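Local coordinates for protein peptidase family U32 (Geobacillus thermoleovorans, PDB 4HE6) that is of unknown function but forms the C-terminal domain of a putative U32-family peptidase, a small all-beta module that packs unusually tightly in its crystals, at residues 34-48 with 74-88. Sequence-based numbering, arbitrary orientation.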
loop_
_atom_site.group_PDB
_atom_site.type_symbol
_atom_site.label_atom_id
_atom_site.label_comp_id
_atom_site.label_asym_id
_atom_site.label_seq_id
_atom_site.Cartn_x
_atom_site.Cartn_y
_atom_site.Cartn_z
ATOM N N ASP A 34 10.940 -0.781 -2.529
ATOM C CA ASP A 34 10.407 -2.120 -2.477
ATOM C C ASP A 34 9.432 -2.329 -3.635
ATOM O O ASP A 34 8.720 -1.413 -4.059
ATOM C CB ASP A 34 9.649 -2.358 -1.166
ATOM C CG ASP A 34 10.463 -2.534 0.068
ATOM O OD1 ASP A 34 11.698 -2.680 -0.080
ATOM O OD2 ASP A 34 9.877 -2.557 1.169
ATOM N N GLU A 35 9.359 -3.590 -4.069
ATOM C CA GLU A 35 8.320 -4.004 -4.992
ATOM C C GLU A 35 7.141 -4.588 -4.219
ATOM O O GLU A 35 7.330 -5.440 -3.329
ATOM C CB GLU A 35 8.824 -5.058 -5.958
ATOM C CG GLU A 35 7.975 -5.169 -7.211
ATOM C CD GLU A 35 8.138 -4.035 -8.168
ATOM O OE1 GLU A 35 7.334 -3.986 -9.142
ATOM O OE2 GLU A 35 9.033 -3.196 -7.967
ATOM N N VAL A 36 5.938 -4.170 -4.605
ATOM C CA VAL A 36 4.708 -4.630 -4.004
ATOM C C VAL A 36 3.753 -5.097 -5.071
ATOM O O VAL A 36 3.860 -4.741 -6.229
ATOM C CB VAL A 36 4.061 -3.547 -3.092
ATOM C CG1 VAL A 36 5.002 -3.157 -1.975
ATOM C CG2 VAL A 36 3.648 -2.357 -3.910
ATOM N N GLU A 37 2.779 -5.868 -4.662
ATOM C CA GLU A 37 1.657 -6.282 -5.490
ATOM C C GLU A 37 0.380 -5.898 -4.816
ATOM O O GLU A 37 0.175 -6.195 -3.629
ATOM C CB GLU A 37 1.690 -7.811 -5.722
ATOM C CG GLU A 37 0.665 -8.240 -6.773
ATOM C CD GLU A 37 0.586 -9.722 -6.975
ATOM O OE1 GLU A 37 0.460 -10.147 -8.146
ATOM O OE2 GLU A 37 0.636 -10.508 -6.023
ATOM N N PHE A 38 -0.510 -5.259 -5.561
ATOM C CA PHE A 38 -1.863 -5.018 -5.132
ATOM C C PHE A 38 -2.753 -6.105 -5.694
ATOM O O PHE A 38 -2.596 -6.550 -6.830
ATOM C CB PHE A 38 -2.351 -3.635 -5.600
ATOM C CG PHE A 38 -1.685 -2.514 -4.845
ATOM C CD1 PHE A 38 -0.577 -1.822 -5.383
ATOM C CD2 PHE A 38 -2.152 -2.183 -3.585
ATOM C CE1 PHE A 38 -0.030 -0.801 -4.616
ATOM C CE2 PHE A 38 -1.570 -1.138 -2.873
ATOM C CZ PHE A 38 -0.506 -0.436 -3.385
ATOM N N PHE A 39 -3.713 -6.543 -4.842
ATOM C CA PHE A 39 -4.567 -7.676 -5.223
ATOM C C PHE A 39 -5.910 -7.563 -4.552
ATOM O O PHE A 39 -6.150 -6.710 -3.679
ATOM C CB PHE A 39 -3.854 -8.981 -4.884
ATOM C CG PHE A 39 -3.610 -9.267 -3.428
ATOM C CD1 PHE A 39 -4.419 -10.156 -2.721
ATOM C CD2 PHE A 39 -2.566 -8.660 -2.749
ATOM C CE1 PHE A 39 -4.163 -10.438 -1.403
ATOM C CE2 PHE A 39 -2.313 -8.952 -1.413
ATOM C CZ PHE A 39 -3.099 -9.838 -0.723
ATOM N N GLY A 40 -6.786 -8.425 -4.997
ATOM C CA GLY A 40 -8.148 -8.529 -4.510
ATOM C C GLY A 40 -9.141 -8.477 -5.658
ATOM O O GLY A 40 -8.830 -8.196 -6.792
ATOM N N PRO A 41 -10.403 -8.769 -5.318
ATOM C CA PRO A 41 -11.394 -8.795 -6.337
ATOM C C PRO A 41 -11.570 -7.331 -6.869
ATOM O O PRO A 41 -11.361 -6.355 -6.138
ATOM C CB PRO A 41 -12.654 -9.340 -5.670
ATOM C CG PRO A 41 -12.399 -9.176 -4.231
ATOM C CD PRO A 41 -10.920 -9.142 -4.009
ATOM N N GLU A 42 -11.986 -7.351 -8.085
ATOM C CA GLU A 42 -12.431 -6.148 -8.809
ATOM C C GLU A 42 -11.265 -5.402 -9.447
ATOM O O GLU A 42 -11.522 -4.463 -10.174
ATOM C CB GLU A 42 -13.329 -5.153 -8.025
ATOM C CG GLU A 42 -14.474 -5.821 -7.259
ATOM C CD GLU A 42 -15.507 -4.899 -6.703
ATOM O OE1 GLU A 42 -16.151 -4.204 -7.537
ATOM O OE2 GLU A 42 -15.759 -4.835 -5.484
ATOM N N ILE A 43 -10.021 -5.835 -9.189
ATOM C CA ILE A 43 -8.867 -5.364 -9.933
ATOM C C ILE A 43 -8.091 -6.534 -10.530
ATOM O O ILE A 43 -8.019 -7.616 -9.911
ATOM C CB ILE A 43 -7.881 -4.482 -9.118
ATOM C CG1 ILE A 43 -7.223 -5.235 -7.939
ATOM C CG2 ILE A 43 -8.532 -3.201 -8.652
ATOM C CD1 ILE A 43 -6.093 -4.454 -7.311
ATOM N N GLU A 44 -7.471 -6.300 -11.688
ATOM C CA GLU A 44 -6.366 -7.151 -12.084
ATOM C C GLU A 44 -5.202 -6.869 -11.135
ATOM O O GLU A 44 -4.827 -5.700 -10.966
ATOM C CB GLU A 44 -5.960 -6.943 -13.547
ATOM C CG GLU A 44 -4.788 -7.856 -13.943
ATOM C CD GLU A 44 -4.300 -7.620 -15.340
ATOM O OE1 GLU A 44 -4.129 -6.458 -15.717
ATOM O OE2 GLU A 44 -4.067 -8.651 -16.027
ATOM N N ASN A 45 -4.634 -7.880 -10.538
ATOM C CA ASN A 45 -3.490 -7.663 -9.659
ATOM C C ASN A 45 -2.353 -7.059 -10.437
ATOM O O ASN A 45 -2.151 -7.365 -11.626
ATOM C CB ASN A 45 -3.045 -9.010 -9.083
ATOM C CG ASN A 45 -4.065 -9.721 -8.251
ATOM O OD1 ASN A 45 -5.162 -9.206 -7.967
ATOM N ND2 ASN A 45 -3.743 -10.933 -7.856
ATOM N N PHE A 46 -1.569 -6.200 -9.778
ATOM C CA PHE A 46 -0.462 -5.550 -10.463
ATOM C C PHE A 46 0.645 -5.242 -9.469
ATOM O O PHE A 46 0.431 -5.132 -8.251
ATOM C CB PHE A 46 -0.911 -4.271 -11.191
ATOM C CG PHE A 46 -1.296 -3.140 -10.280
ATOM C CD1 PHE A 46 -0.401 -2.151 -9.885
ATOM C CD2 PHE A 46 -2.609 -3.051 -9.811
ATOM C CE1 PHE A 46 -0.791 -1.119 -9.025
ATOM C CE2 PHE A 46 -3.004 -2.007 -8.984
ATOM C CZ PHE A 46 -2.121 -1.042 -8.618
ATOM N N THR A 47 1.844 -5.134 -10.008
ATOM C CA THR A 47 3.016 -4.829 -9.211
ATOM C C THR A 47 3.523 -3.429 -9.494
ATOM O O THR A 47 3.293 -2.892 -10.588
ATOM C CB THR A 47 4.166 -5.837 -9.447
ATOM O OG1 THR A 47 4.496 -5.829 -10.840
ATOM C CG2 THR A 47 3.759 -7.222 -9.015
ATOM N N GLN A 48 4.216 -2.867 -8.537
ATOM C CA GLN A 48 4.878 -1.576 -8.725
ATOM C C GLN A 48 5.982 -1.438 -7.693
ATOM O O GLN A 48 6.028 -2.125 -6.665
ATOM C CB GLN A 48 3.918 -0.401 -8.585
ATOM C CG GLN A 48 3.438 -0.176 -7.168
ATOM C CD GLN A 48 2.680 1.115 -7.055
ATOM O OE1 GLN A 48 1.551 1.203 -7.515
ATOM N NE2 GLN A 48 3.304 2.102 -6.414
ATOM N N LYS A 74 1.909 7.286 -4.145
ATOM C CA LYS A 74 1.395 7.148 -5.490
ATOM C C LYS A 74 1.319 5.690 -5.907
ATOM O O LYS A 74 2.259 4.928 -5.660
ATOM C CB LYS A 74 2.261 7.929 -6.482
ATOM C CG LYS A 74 1.684 8.084 -7.835
ATOM C CD LYS A 74 1.020 9.460 -8.031
ATOM C CE LYS A 74 1.488 10.050 -9.346
ATOM N NZ LYS A 74 2.985 9.910 -9.503
ATOM N N VAL A 75 0.226 5.331 -6.593
ATOM C CA VAL A 75 0.117 4.001 -7.171
ATOM C C VAL A 75 -0.119 4.099 -8.653
ATOM O O VAL A 75 -0.651 5.081 -9.200
ATOM C CB VAL A 75 -0.962 3.152 -6.450
ATOM C CG1 VAL A 75 -0.541 2.923 -4.961
ATOM C CG2 VAL A 75 -2.343 3.771 -6.553
ATOM N N LYS A 76 0.226 3.010 -9.348
ATOM C CA LYS A 76 0.273 2.997 -10.792
ATOM C C LYS A 76 -1.010 2.662 -11.521
ATOM O O LYS A 76 -1.118 2.904 -12.731
ATOM C CB LYS A 76 1.403 2.003 -11.216
ATOM C CG LYS A 76 2.765 2.594 -10.967
ATOM C CD LYS A 76 3.070 3.891 -11.649
ATOM C CE LYS A 76 2.879 3.931 -13.148
ATOM N NZ LYS A 76 3.079 5.261 -13.810
ATOM N N ARG A 77 -1.972 2.116 -10.796
ATOM C CA ARG A 77 -3.318 1.851 -11.343
ATOM C C ARG A 77 -4.326 2.134 -10.256
ATOM O O ARG A 77 -3.947 2.154 -9.075
ATOM C CB ARG A 77 -3.487 0.404 -11.765
ATOM C CG ARG A 77 -2.457 -0.134 -12.742
ATOM C CD ARG A 77 -2.842 -1.518 -13.168
ATOM N NE ARG A 77 -1.907 -2.178 -14.025
ATOM C CZ ARG A 77 -2.094 -3.356 -14.587
ATOM N NH1 ARG A 77 -3.177 -4.042 -14.306
ATOM N NH2 ARG A 77 -1.160 -3.837 -15.381
ATOM N N PRO A 78 -5.582 2.331 -10.627
ATOM C CA PRO A 78 -6.628 2.530 -9.620
ATOM C C PRO A 78 -6.760 1.361 -8.685
ATOM O O PRO A 78 -6.516 0.184 -9.028
ATOM C CB PRO A 78 -7.896 2.734 -10.451
ATOM C CG PRO A 78 -7.383 3.330 -11.773
ATOM C CD PRO A 78 -6.105 2.527 -12.012
ATOM N N LEU A 79 -7.178 1.686 -7.457
ATOM C CA LEU A 79 -7.446 0.777 -6.360
ATOM C C LEU A 79 -8.797 1.086 -5.756
ATOM O O LEU A 79 -9.255 2.231 -5.813
ATOM C CB LEU A 79 -6.386 0.914 -5.263
ATOM C CG LEU A 79 -4.996 0.499 -5.718
ATOM C CD1 LEU A 79 -3.966 0.900 -4.643
ATOM C CD2 LEU A 79 -4.884 -0.984 -6.009
ATOM N N PHE A 80 -9.398 0.053 -5.175
ATOM C CA PHE A 80 -10.593 0.270 -4.382
ATOM C C PHE A 80 -10.302 0.104 -2.913
ATOM O O PHE A 80 -9.384 -0.620 -2.537
ATOM C CB PHE A 80 -11.657 -0.734 -4.780
ATOM C CG PHE A 80 -12.137 -0.617 -6.166
ATOM C CD1 PHE A 80 -11.678 -1.418 -7.181
ATOM C CD2 PHE A 80 -13.100 0.368 -6.457
ATOM C CE1 PHE A 80 -12.114 -1.291 -8.481
ATOM C CE2 PHE A 80 -13.545 0.510 -7.748
ATOM C CZ PHE A 80 -13.073 -0.308 -8.753
ATOM N N PRO A 81 -11.066 0.746 -2.045
ATOM C CA PRO A 81 -10.924 0.506 -0.606
ATOM C C PRO A 81 -11.018 -0.983 -0.342
ATOM O O PRO A 81 -11.854 -1.698 -0.842
ATOM C CB PRO A 81 -12.105 1.265 -0.041
ATOM C CG PRO A 81 -12.334 2.403 -1.014
ATOM C CD PRO A 81 -12.116 1.740 -2.344
ATOM N N TYR A 82 -10.064 -1.439 0.493
ATOM C CA TYR A 82 -9.980 -2.795 1.017
ATOM C C TYR A 82 -9.422 -3.810 0.052
ATOM O O TYR A 82 -9.333 -4.990 0.386
ATOM C CB TYR A 82 -11.288 -3.245 1.744
ATOM C CG TYR A 82 -11.552 -2.203 2.810
ATOM C CD1 TYR A 82 -12.415 -1.173 2.633
ATOM C CD2 TYR A 82 -10.795 -2.183 3.982
ATOM C CE1 TYR A 82 -12.638 -0.161 3.560
ATOM C CE2 TYR A 82 -10.979 -1.201 4.913
ATOM C CZ TYR A 82 -11.883 -0.198 4.714
ATOM O OH TYR A 82 -12.065 0.808 5.641
ATOM N N ASN A 83 -8.916 -3.341 -1.130
ATOM C CA ASN A 83 -7.888 -4.106 -1.779
ATOM C C ASN A 83 -6.681 -4.228 -0.846
ATOM O O ASN A 83 -6.542 -3.489 0.096
ATOM C CB ASN A 83 -7.525 -3.487 -3.127
ATOM C CG ASN A 83 -8.612 -3.662 -4.219
ATOM O OD1 ASN A 83 -8.766 -2.825 -5.076
ATOM N ND2 ASN A 83 -9.431 -4.712 -4.214
ATOM N N MET A 84 -5.848 -5.199 -1.149
ATOM C CA MET A 84 -4.725 -5.535 -0.302
ATOM C C MET A 84 -3.414 -5.352 -1.042
ATOM O O MET A 84 -3.348 -5.293 -2.271
ATOM C CB MET A 84 -4.913 -6.996 0.137
ATOM C CG MET A 84 -6.229 -7.334 0.843
ATOM S SD MET A 84 -6.460 -9.016 1.452
ATOM C CE MET A 84 -5.236 -9.204 2.726
ATOM N N MET A 85 -2.334 -5.251 -0.275
ATOM C CA MET A 85 -1.002 -5.070 -0.793
ATOM C C MET A 85 -0.053 -6.046 -0.118
ATOM O O MET A 85 -0.108 -6.208 1.098
ATOM C CB MET A 85 -0.492 -3.639 -0.481
ATOM C CG MET A 85 0.790 -3.301 -1.201
ATOM S SD MET A 85 1.494 -1.702 -0.699
ATOM C CE MET A 85 2.301 -2.213 0.810
ATOM N N ARG A 86 0.811 -6.705 -0.877
ATOM C CA ARG A 86 1.811 -7.619 -0.319
ATOM C C ARG A 86 3.150 -7.304 -0.947
ATOM O O ARG A 86 3.256 -6.779 -2.037
ATOM C CB ARG A 86 1.448 -9.091 -0.513
ATOM C CG ARG A 86 1.183 -9.492 -1.936
ATOM C CD ARG A 86 0.733 -10.952 -2.104
ATOM N NE ARG A 86 0.063 -11.164 -3.407
ATOM C CZ ARG A 86 -1.030 -11.855 -3.623
ATOM N NH1 ARG A 86 -1.703 -12.495 -2.674
ATOM N NH2 ARG A 86 -1.531 -11.956 -4.870
ATOM N N LYS A 87 4.216 -7.628 -0.231
ATOM C CA LYS A 87 5.507 -7.577 -0.917
ATOM C C LYS A 87 5.644 -8.540 -2.088
ATOM O O LYS A 87 5.177 -9.666 -1.920
ATOM C CB LYS A 87 6.561 -7.855 0.161
ATOM C CG LYS A 87 6.497 -6.713 1.175
ATOM C CD LYS A 87 7.408 -5.583 0.839
ATOM C CE LYS A 87 8.796 -5.644 1.442
ATOM N NZ LYS A 87 8.817 -6.038 2.858
ATOM N N GLU A 88 6.309 -8.159 -3.182
ATOM C CA GLU A 88 6.469 -8.970 -4.423
ATOM C C GLU A 88 7.908 -9.428 -4.463
ATOM O O GLU A 88 8.784 -8.572 -4.593
ATOM C CB GLU A 88 6.216 -8.182 -5.721
ATOM C CG GLU A 88 6.364 -8.907 -7.039
ATOM C CD GLU A 88 5.254 -9.876 -7.399
ATOM O OE1 GLU A 88 4.321 -10.035 -6.584
ATOM O OE2 GLU A 88 5.203 -10.524 -8.470
HETATM O O HOH W 1 10.773 -3.599 3.553
HETATM O O HOH W 2 -5.444 -3.436 -12.418
HETATM O O HOH W 3 -2.176 -5.933 -17.362
#
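Glu37 OE2 takes two bonds from Arg86, one from NE, 2.8 Å away and nearly in line with the C-O bond of OE2, the other from NH2, which comes from above the carboxylate plane. This salt bridge fixes the rotation of the guanidinium, which lies flat on the Phe39 ring, planes 8° apart and Arg86 CZ 3.6 Å from the ring centroid: a cation-pi stack. Met84 CB covers the opposite face of that ring. Phe39 CG sits between its own backbone N and carbonyl carbon (chi1 65°), which swings the ring across the neighbouring strand. Antiparallel backbone bonds join the two strands, Glu37 and Arg86 exchanging one pair, Phe39 and Met84 another. On the other face of the sheet Phe38 is sandwiched between Leu79 CD1 and Met85 CG, with Met85 SD 3.6 Å from Phe38 CZ in a Met-aromatic contact. The loop 75-83 closes over the hairpin: Arg77 lays CB over Phe46 and reaches Glu44 OE1 with NH1 (3.0 Å), a salt bridge flanked by two bridging waters. The amide of the buried Gln48 bonds to backbone on either side of Val75 in the chain, OE1 accepting from Lys76 N at 2.9 Å and NE2 giving a straight bond to Lys74 O. Strand 35-39 lies between 46-49 and 84-87 in the antiparallel sheet; strand 10-16 follows beyond 84-87, while Phe73 of strand 70-74 packs against Phe38 and Met85.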